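Cellulosomal scaffoldin (Acetivibrio cellulolyticus, PDB 3ZUC) binds crystalline cellulose through this family 3b carbohydrate-binding module, one part of a long scaffoldin that also carries cohesins and a probable cellulase domain. Local coordinates at residues Phe11-Thr15 and Ser125-Ser129; Thr134-Lys138 and Ile148-Glu152; Asn5-Phe11 and Lys25-Thr31. One frame throughout, in Å; residues are numbered along the deposited sequence.

Contact 1: residues Phe11-Thr15 and Ser125-Ser129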
loop_
_atom_site.group_PDB
_atom_site.type_symbol
_atom_site.label_atom_id
_atom_site.label_comp_id
_atom_site.label_asym_id
_atom_site.label_seq_id
_atom_site.Cartn_x
_atom_site.Cartn_y
_atom_site.Cartn_z
ATOM N N PHE A 11 -0.705 -7.223 -5.157
ATOM C CA PHE A 11 -1.741 -7.388 -6.172
ATOM C C PHE A 11 -3.027 -6.773 -5.646
ATOM O O PHE A 11 -3.142 -6.432 -4.467
ATOM C CB PHE A 11 -1.934 -8.846 -6.645
ATOM C CG PHE A 11 -2.608 -9.791 -5.666
ATOM C CD1 PHE A 11 -1.937 -10.288 -4.569
ATOM C CD2 PHE A 11 -3.890 -10.239 -5.904
ATOM C CE1 PHE A 11 -2.524 -11.205 -3.710
ATOM C CE2 PHE A 11 -4.496 -11.155 -5.050
ATOM C CZ PHE A 11 -3.812 -11.646 -3.960
ATOM N N ASN A 12 -3.988 -6.607 -6.548
ATOM C CA ASN A 12 -5.301 -6.092 -6.217
ATOM C C ASN A 12 -6.291 -7.238 -6.050
ATOM O O ASN A 12 -6.440 -8.060 -6.969
ATOM C CB ASN A 12 -5.817 -5.186 -7.349
ATOM C CG ASN A 12 -5.058 -3.875 -7.437
ATOM O OD1 ASN A 12 -4.042 -3.765 -8.122
ATOM N ND2 ASN A 12 -5.531 -2.875 -6.697
ATOM N N ALA A 13 -6.984 -7.313 -4.915
ATOM C CA ALA A 13 -7.895 -8.449 -4.686
ATOM C C ALA A 13 -9.155 -8.386 -5.516
ATOM O O ALA A 13 -9.782 -9.417 -5.744
ATOM C CB ALA A 13 -8.270 -8.589 -3.223
ATOM N N GLY A 14 -9.548 -7.181 -5.920
ATOM C CA GLY A 14 -10.687 -6.918 -6.789
ATOM C C GLY A 14 -10.215 -6.050 -7.938
ATOM O O GLY A 14 -9.556 -5.031 -7.721
ATOM N N THR A 15 -10.540 -6.456 -9.158
ATOM C CA THR A 15 -9.992 -5.814 -10.336
ATOM C C THR A 15 -11.046 -5.246 -11.299
ATOM O O THR A 15 -10.748 -4.999 -12.463
ATOM C CB THR A 15 -9.044 -6.744 -11.090
ATOM O OG1 THR A 15 -9.748 -7.944 -11.396
ATOM C CG2 THR A 15 -7.793 -7.041 -10.280
ATOM N N SER A 125 -1.003 2.780 -9.532
ATOM C CA SER A 125 -0.621 1.572 -8.814
ATOM C C SER A 125 -1.454 0.324 -9.141
ATOM O O SER A 125 -1.123 -0.763 -8.659
ATOM C CB SER A 125 -0.667 1.805 -7.306
ATOM O OG SER A 125 0.249 2.793 -6.877
ATOM N N PHE A 126 -2.529 0.464 -9.911
ATOM C CA PHE A 126 -3.436 -0.658 -10.137
ATOM C C PHE A 126 -2.821 -1.700 -11.054
ATOM O O PHE A 126 -2.259 -1.369 -12.103
ATOM C CB PHE A 126 -4.716 -0.128 -10.787
ATOM C CG PHE A 126 -5.756 -1.184 -11.109
ATOM C CD1 PHE A 126 -6.361 -1.923 -10.111
ATOM C CD2 PHE A 126 -6.185 -1.359 -12.413
ATOM C CE1 PHE A 126 -7.352 -2.843 -10.397
ATOM C CE2 PHE A 126 -7.194 -2.267 -12.711
ATOM C CZ PHE A 126 -7.776 -3.010 -11.703
ATOM N N ASN A 127 -2.963 -2.961 -10.663
ATOM C CA ASN A 127 -2.530 -4.086 -11.469
ATOM C C ASN A 127 -3.776 -4.849 -11.905
ATOM O O ASN A 127 -4.431 -5.509 -11.106
ATOM C CB ASN A 127 -1.567 -4.957 -10.677
ATOM C CG ASN A 127 -0.942 -6.008 -11.543
ATOM O OD1 ASN A 127 -1.609 -6.555 -12.412
ATOM N ND2 ASN A 127 0.327 -6.293 -11.336
ATOM N N SER A 128 -4.128 -4.717 -13.180
ATOM C CA SER A 128 -5.363 -5.306 -13.663
ATOM C C SER A 128 -5.268 -6.839 -13.854
ATOM O O SER A 128 -6.299 -7.485 -14.031
ATOM C CB SER A 128 -5.775 -4.662 -14.987
ATOM O OG SER A 128 -4.905 -5.096 -16.009
ATOM N N SER A 129 -4.061 -7.395 -13.807
ATOM C CA SER A 129 -3.793 -8.755 -14.289
ATOM C C SER A 129 -3.297 -9.748 -13.235
ATOM O O SER A 129 -3.530 -10.955 -13.352
ATOM C CB SER A 129 -2.773 -8.681 -15.442
ATOM O OG SER A 129 -2.026 -9.874 -15.550
HETATM O O HOH W 1 -3.672 -7.375 -9.281
#
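One direct hydrogen bond joins F11-T15 to S125-S129, and it runs from a backbone amide to a side chain: N127 N donates to N12 OD1 at 2.9 Å with an almost linear angle of 170°. A water completes the match, taking a hydrogen bond from N12 N (2.9 Å) and giving one to N127 O (2.7 Å). N12 thus meets both the NH and the CO of N127, the first through its side-chain carbonyl, OD1, and the second through its own backbone with the water between, while the CA atoms of N12 and N127 stay 6.3 Å apart, so the loop lies beside the strand without pairing with it. The loop keeps its own shape by an Asx turn, in which N127 OD1 accepts from S129 N at 2.9 Å. The F126 ring packs beside N12, F126 CD1 lying 3.6 Å from N12 CG, and its edge meets the carbonyl oxygens of G14 and T15, with F126 CZ 3.7 Å from T15 O. T15 closes the outer side, its methyl CG2 3.8 Å from N127 O. Beyond F126, about 8 Å from its side chain, lies the calcium ion held by T48, D50, N119, D122 and D123. N12 ends strand 6-12, which runs between strands 24-30 and 134-135 in one sheet of the β-sandwich; N12 ND2 reaches across to the Y45 hydroxyl, and S125 OG is hydrogen-bonded to K138 O and to Y46 N, so that the loop leading from strand 118-119 to strand 134-135 also rests on strand 42-47 of the opposing sheet.

Contact 2: residues Thr134-Lys138 and Ile148-Glu152. With EDO (1,2-ethanediol), chain C.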
loop_
_atom_site.group_PDB
_atom_site.type_symbol
_atom_site.label_atom_id
_atom_site.label_comp_id
_atom_site.label_asym_id
_atom_site.label_seq_id
_atom_site.Cartn_x
_atom_site.Cartn_y
_atom_site.Cartn_z
ATOM N N THR A 134 3.131 -10.122 -6.699
ATOM C CA THR A 134 4.094 -9.894 -7.753
ATOM C C THR A 134 4.947 -8.685 -7.406
ATOM O O THR A 134 4.473 -7.742 -6.783
ATOM C CB THR A 134 3.339 -9.710 -9.056
ATOM O OG1 THR A 134 2.427 -10.794 -9.178
ATOM C CG2 THR A 134 4.275 -9.738 -10.249
ATOM N N SER A 135 6.217 -8.719 -7.799
ATOM C CA SER A 135 7.112 -7.614 -7.520
ATOM C C SER A 135 6.700 -6.426 -8.399
ATOM O O SER A 135 6.722 -6.463 -9.639
ATOM C CB SER A 135 8.562 -8.046 -7.710
ATOM O OG SER A 135 8.876 -9.112 -6.817
ATOM N N TRP A 136 6.294 -5.373 -7.718
ATOM C CA TRP A 136 5.536 -4.296 -8.332
ATOM C C TRP A 136 6.153 -2.971 -7.944
ATOM O O TRP A 136 6.090 -2.565 -6.791
ATOM C CB TRP A 136 4.084 -4.387 -7.862
ATOM C CG TRP A 136 3.074 -3.545 -8.553
ATOM C CD1 TRP A 136 2.199 -2.690 -7.944
ATOM C CD2 TRP A 136 2.734 -3.539 -9.946
ATOM N NE1 TRP A 136 1.343 -2.154 -8.865
ATOM C CE2 TRP A 136 1.652 -2.652 -10.099
ATOM C CE3 TRP A 136 3.209 -4.223 -11.073
ATOM C CZ2 TRP A 136 1.059 -2.409 -11.322
ATOM C CZ3 TRP A 136 2.619 -3.973 -12.290
ATOM C CH2 TRP A 136 1.559 -3.071 -12.406
ATOM N N ASP A 137 6.753 -2.290 -8.921
ATOM C CA ASP A 137 7.446 -1.032 -8.644
ATOM C C ASP A 137 6.536 0.182 -8.739
ATOM O O ASP A 137 7.000 1.310 -8.574
ATOM C CB ASP A 137 8.686 -0.864 -9.548
ATOM C CG ASP A 137 8.356 -0.647 -11.015
ATOM O OD1 ASP A 137 7.179 -0.468 -11.367
ATOM O OD2 ASP A 137 9.318 -0.636 -11.821
ATOM N N LYS A 138 5.233 -0.039 -8.910
ATOM C CA LYS A 138 4.265 1.055 -9.003
ATOM C C LYS A 138 3.559 1.313 -7.674
ATOM O O LYS A 138 2.724 2.209 -7.603
ATOM C CB LYS A 138 3.251 0.794 -10.112
ATOM C CG LYS A 138 3.865 0.594 -11.477
ATOM C CD LYS A 138 4.715 1.752 -11.870
ATOM C CE LYS A 138 5.225 1.628 -13.318
ATOM N NZ LYS A 138 6.205 0.556 -13.581
ATOM N N ILE A 148 12.413 3.419 -0.037
ATOM C CA ILE A 148 13.197 2.192 -0.082
ATOM C C ILE A 148 12.698 1.197 -1.136
ATOM O O ILE A 148 13.346 0.171 -1.344
ATOM C CB ILE A 148 13.292 1.488 1.289
ATOM C CG1 ILE A 148 11.922 0.988 1.760
ATOM C CG2 ILE A 148 13.966 2.395 2.298
ATOM C CD1 ILE A 148 11.961 0.146 3.023
ATOM N N TRP A 149 11.608 1.486 -1.839
ATOM C CA TRP A 149 11.088 0.562 -2.839
ATOM C C TRP A 149 10.224 1.320 -3.811
ATOM O O TRP A 149 9.335 2.079 -3.385
ATOM C CB TRP A 149 10.206 -0.537 -2.188
ATOM C CG TRP A 149 9.598 -1.437 -3.217
ATOM C CD1 TRP A 149 8.439 -1.241 -3.914
ATOM C CD2 TRP A 149 10.173 -2.650 -3.732
ATOM N NE1 TRP A 149 8.273 -2.228 -4.842
ATOM C CE2 TRP A 149 9.311 -3.121 -4.740
ATOM C CE3 TRP A 149 11.322 -3.385 -3.426
ATOM C CZ2 TRP A 149 9.570 -4.301 -5.438
ATOM C CZ3 TRP A 149 11.558 -4.545 -4.116
ATOM C CH2 TRP A 149 10.691 -4.992 -5.108
ATOM N N GLY A 150 10.413 1.072 -5.098
ATOM C CA GLY A 150 9.476 1.500 -6.119
ATOM C C GLY A 150 9.796 2.855 -6.734
ATOM O O GLY A 150 10.813 3.478 -6.450
ATOM N N ILE A 151 8.894 3.273 -7.618
ATOM C CA ILE A 151 9.037 4.492 -8.395
ATOM C C ILE A 151 7.861 5.405 -8.052
ATOM O O ILE A 151 6.695 5.069 -8.287
ATOM C CB ILE A 151 9.011 4.206 -9.907
ATOM C CG1 ILE A 151 10.096 3.197 -10.311
ATOM C CG2 ILE A 151 9.115 5.504 -10.682
ATOM C CD1 ILE A 151 9.903 2.690 -11.750
ATOM N N GLU A 152 8.156 6.567 -7.480
ATOM C CA GLU A 152 7.136 7.563 -7.218
ATOM C C GLU A 152 6.694 8.192 -8.537
ATOM O O GLU A 152 7.511 8.440 -9.415
ATOM C CB GLU A 152 7.661 8.641 -6.275
ATOM C CG GLU A 152 7.954 8.129 -4.873
ATOM C CD GLU A 152 8.470 9.182 -3.917
ATOM O OE1 GLU A 152 9.217 10.078 -4.349
ATOM O OE2 GLU A 152 8.148 9.077 -2.711
HETATM C C1 EDO C . 5.348 11.505 -2.116
HETATM O O1 EDO C . 5.819 10.357 -1.417
HETATM C C2 EDO C . 4.427 11.086 -3.244
HETATM O O2 EDO C . 5.118 10.218 -4.151
#
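W149 brings its indole alongside the backbone of S135-D137, with the ring edge facing S135 CB (W149 CZ2 to S135 CB, 4.5 Å). D137 CA lies 4.1 Å from W149 NE1. The polar link is made by the same nitrogen: W149 NE1 donates to W136 O at 2.9 Å and 175°. At the next carbonyl, D137 O accepts from I151 N (2.9 Å). Between these bonds the chains close to 4.1 Å at the CA atoms of D137 and G150. A CB on G150 would sit 3.2 Å from D137 O and, at these backbone angles, jam against the preceding carbonyl, which calls for glycine. The contact bridges the two sheets of the β-sandwich at their edges: strand 134-135 ends one, strand 146-149 the other, where I148 and W149 both face A141 in a classic β bulge. I151 points toward T134-K138, its CD1 3.4 Å from D137 OD2, while D137 OD1 forms a salt bridge with K138 NZ (2.6 Å). W136 turns away, its ring meeting F10 and its NE1 bonded to S125 O. At the far end E152 OE2 accepts from O1 of a 1,2-ethanediol, probably from the crystallisation liquor, at 3.0 Å.

Contact 3: residues Asn5-Phe11 and Lys25-Thr31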
loop_
_atom_site.group_PDB
_atom_site.type_symbol
_atom_site.label_atom_id
_atom_site.label_comp_id
_atom_site.label_asym_id
_atom_site.label_seq_id
_atom_site.Cartn_x
_atom_site.Cartn_y
_atom_site.Cartn_z
ATOM N N ASN A 5 16.336 -3.761 3.559
ATOM C CA ASN A 5 16.112 -5.003 2.867
ATOM C C ASN A 5 14.669 -5.409 2.957
ATOM O O ASN A 5 14.362 -6.485 3.477
ATOM C CB ASN A 5 17.000 -6.121 3.418
ATOM C CG ASN A 5 18.462 -5.965 3.056
ATOM O OD1 ASN A 5 18.809 -5.439 2.008
ATOM N ND2 ASN A 5 19.324 -6.456 3.916
ATOM N N LEU A 6 13.791 -4.547 2.458
ATOM C CA LEU A 6 12.368 -4.832 2.438
ATOM C C LEU A 6 11.933 -5.016 0.986
ATOM O O LEU A 6 11.924 -4.060 0.211
ATOM C CB LEU A 6 11.574 -3.689 3.077
ATOM C CG LEU A 6 10.120 -4.062 3.351
ATOM C CD1 LEU A 6 10.056 -5.021 4.528
ATOM C CD2 LEU A 6 9.282 -2.821 3.587
ATOM N N LYS A 7 11.574 -6.246 0.634
ATOM C CA LYS A 7 11.036 -6.546 -0.678
ATOM C C LYS A 7 9.515 -6.405 -0.608
ATOM O O LYS A 7 8.878 -6.894 0.334
ATOM C CB LYS A 7 11.431 -7.967 -1.074
ATOM C CG LYS A 7 10.911 -8.417 -2.422
ATOM C CD LYS A 7 11.471 -9.774 -2.785
ATOM C CE LYS A 7 10.367 -10.823 -2.894
ATOM N NZ LYS A 7 10.862 -12.200 -3.216
ATOM N N VAL A 8 8.939 -5.770 -1.624
ATOM C CA VAL A 8 7.527 -5.468 -1.650
ATOM C C VAL A 8 6.891 -6.145 -2.850
ATOM O O VAL A 8 7.309 -5.947 -3.993
ATOM C CB VAL A 8 7.291 -3.939 -1.704
ATOM C CG1 VAL A 8 5.804 -3.646 -1.680
ATOM C CG2 VAL A 8 8.005 -3.258 -0.550
ATOM N N GLU A 9 5.897 -6.974 -2.587
ATOM C CA GLU A 9 5.083 -7.579 -3.621
ATOM C C GLU A 9 3.640 -7.091 -3.431
ATOM O O GLU A 9 3.255 -6.664 -2.331
ATOM C CB GLU A 9 5.130 -9.096 -3.510
ATOM C CG GLU A 9 6.476 -9.729 -3.706
ATOM C CD GLU A 9 6.414 -11.159 -3.226
ATOM O OE1 GLU A 9 6.576 -11.391 -2.018
ATOM O OE2 GLU A 9 6.108 -12.054 -4.037
ATOM N N PHE A 10 2.833 -7.211 -4.479
ATOM C CA PHE A 10 1.544 -6.575 -4.476
ATOM C C PHE A 10 0.597 -7.264 -5.453
ATOM O O PHE A 10 1.041 -7.756 -6.496
ATOM C CB PHE A 10 1.701 -5.100 -4.915
ATOM C CG PHE A 10 0.410 -4.321 -4.856
ATOM C CD1 PHE A 10 -0.051 -3.832 -3.650
ATOM C CD2 PHE A 10 -0.367 -4.141 -5.984
ATOM C CE1 PHE A 10 -1.269 -3.202 -3.559
ATOM C CE2 PHE A 10 -1.583 -3.491 -5.890
ATOM C CZ PHE A 10 -2.018 -3.046 -4.670
ATOM N N PHE A 11 -0.705 -7.223 -5.157
ATOM C CA PHE A 11 -1.741 -7.388 -6.172
ATOM C C PHE A 11 -3.027 -6.773 -5.646
ATOM O O PHE A 11 -3.142 -6.432 -4.467
ATOM C CB PHE A 11 -1.934 -8.846 -6.645
ATOM C CG PHE A 11 -2.608 -9.791 -5.666
ATOM C CD1 PHE A 11 -1.937 -10.288 -4.569
ATOM C CD2 PHE A 11 -3.890 -10.239 -5.904
ATOM C CE1 PHE A 11 -2.524 -11.205 -3.710
ATOM C CE2 PHE A 11 -4.496 -11.155 -5.050
ATOM C CZ PHE A 11 -3.812 -11.646 -3.960
ATOM N N LYS A 25 -3.383 -5.416 -1.670
ATOM C CA LYS A 25 -2.756 -6.477 -0.901
ATOM C C LYS A 25 -1.252 -6.408 -1.092
ATOM O O LYS A 25 -0.768 -6.531 -2.218
ATOM C CB LYS A 25 -3.263 -7.874 -1.364
ATOM C CG LYS A 25 -4.675 -8.119 -0.992
ATOM C CD LYS A 25 -5.128 -9.505 -1.307
ATOM C CE LYS A 25 -4.380 -10.581 -0.552
ATOM N NZ LYS A 25 -5.248 -11.809 -0.367
ATOM N N PHE A 26 -0.524 -6.233 0.004
ATOM C CA PHE A 26 0.916 -6.183 -0.015
ATOM C C PHE A 26 1.498 -7.403 0.687
ATOM O O PHE A 26 0.944 -7.875 1.683
ATOM C CB PHE A 26 1.431 -4.967 0.772
ATOM C CG PHE A 26 1.155 -3.624 0.154
ATOM C CD1 PHE A 26 -0.037 -2.967 0.338
ATOM C CD2 PHE A 26 2.140 -2.991 -0.591
ATOM C CE1 PHE A 26 -0.220 -1.679 -0.246
ATOM C CE2 PHE A 26 1.964 -1.742 -1.136
ATOM C CZ PHE A 26 0.804 -1.110 -0.969
ATOM N N ARG A 27 2.646 -7.873 0.215
ATOM C CA ARG A 27 3.462 -8.826 0.961
ATOM C C ARG A 27 4.833 -8.207 1.120
ATOM O O ARG A 27 5.473 -7.837 0.135
ATOM C CB ARG A 27 3.548 -10.192 0.274
ATOM C CG ARG A 27 4.382 -11.193 1.092
ATOM C CD ARG A 27 4.100 -12.626 0.716
ATOM N NE ARG A 27 4.528 -12.905 -0.639
ATOM C CZ ARG A 27 4.187 -13.998 -1.303
ATOM N NH1 ARG A 27 3.391 -14.900 -0.738
ATOM N NH2 ARG A 27 4.636 -14.175 -2.529
ATOM N N LEU A 28 5.250 -8.077 2.368
ATOM C CA LEU A 28 6.512 -7.455 2.719
ATOM C C LEU A 28 7.455 -8.524 3.231
ATOM O O LEU A 28 7.103 -9.247 4.158
ATOM C CB LEU A 28 6.307 -6.416 3.814
ATOM C CG LEU A 28 5.207 -5.385 3.556
ATOM C CD1 LEU A 28 5.130 -4.427 4.738
ATOM C CD2 LEU A 28 5.358 -4.664 2.220
ATOM N N THR A 29 8.657 -8.604 2.657
ATOM C CA THR A 29 9.642 -9.611 3.048
ATOM C C THR A 29 10.923 -8.946 3.490
ATOM O O THR A 29 11.457 -8.087 2.789
ATOM C CB THR A 29 9.948 -10.572 1.882
ATOM O OG1 THR A 29 8.741 -11.188 1.427
ATOM C CG2 THR A 29 10.927 -11.680 2.310
ATOM N N ASN A 30 11.397 -9.331 4.667
ATOM C CA ASN A 30 12.714 -8.913 5.116
ATOM C C ASN A 30 13.748 -9.848 4.498
ATOM O O ASN A 30 13.828 -11.003 4.877
ATOM C CB ASN A 30 12.780 -8.954 6.640
ATOM C CG ASN A 30 14.098 -8.477 7.179
ATOM O OD1 ASN A 30 15.064 -8.279 6.440
ATOM N ND2 ASN A 30 14.156 -8.283 8.476
ATOM N N THR A 31 14.490 -9.352 3.509
ATOM C CA THR A 31 15.448 -10.178 2.782
ATOM C C THR A 31 16.841 -10.113 3.389
ATOM O O THR A 31 17.795 -10.640 2.821
ATOM C CB THR A 31 15.523 -9.749 1.308
ATOM O OG1 THR A 31 15.980 -8.398 1.223
ATOM C CG2 THR A 31 14.171 -9.858 0.650
HETATM O O HOH W 2 7.720 -9.620 -0.415
#
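K25, E9 and R27 lose the most surface where strands 6-11 and 25-30 pair, and all three project from the same face of the sheet. E9 and R27 form a hydrogen-bonded antiparallel pair (E9 N to R27 O and R27 N to E9 O, both 2.9 Å), and their side chains repeat the union as a two-pronged salt bridge: R27 NE donates to E9 OE1 at 2.9 Å and R27 NH2 to E9 OE2 at 3.0 Å. A water lies 2.6 Å from E9 OE1, 2.9 Å from R27 O and 2.6 Å from T29 OG1. K25 pairs with F11 in the same way, N to O and O to N at 3.0 Å each, and lays its aliphatic chain on the phenyl ring: K25 CB is over one face and K25 CE is 3.6 Å from F11 CZ, while NZ goes on to Q107. Y133 touches K25, E9 and R27. On the opposite face F10 turns its edge to the face of F26 (centroids 4.9 Å apart, planes at 67°), and V8 CG1 fits between F26 CD2 (3.9 Å) and L28 CD2 (4.1 Å). This largely apolar, buried face of L6, V8, F10, F26 and L28 on adjacent antiparallel strands fits the β-sandwich of jelly-roll topology known for family 3 cellulose-binding modules.

How the contacts relate
Contacts 1 and 3 share F11 and strand 6-12, with centres about 15 Å apart; contact 2, its centre about 10 Å from that of contact 3 and 14 Å from that of contact 1, adds strand 134-135 on the side of strand 6-12 away from 24-30. T134 O lies 2.9 Å from F10 N, a probable hydrogen bond, and W149 CZ2 lies 3.1 Å from V8 O. W136 ties all three together: its CD1 packs 3.5 Å from F10 CD2, and its CZ3 3.4 Å from N127 ND2. The metals sit toward different ends: the calcium ion is about 13 Å from the F10 side chain, and the nickel ion, held by G1, S2 and H3, about 5 Å from that of N5.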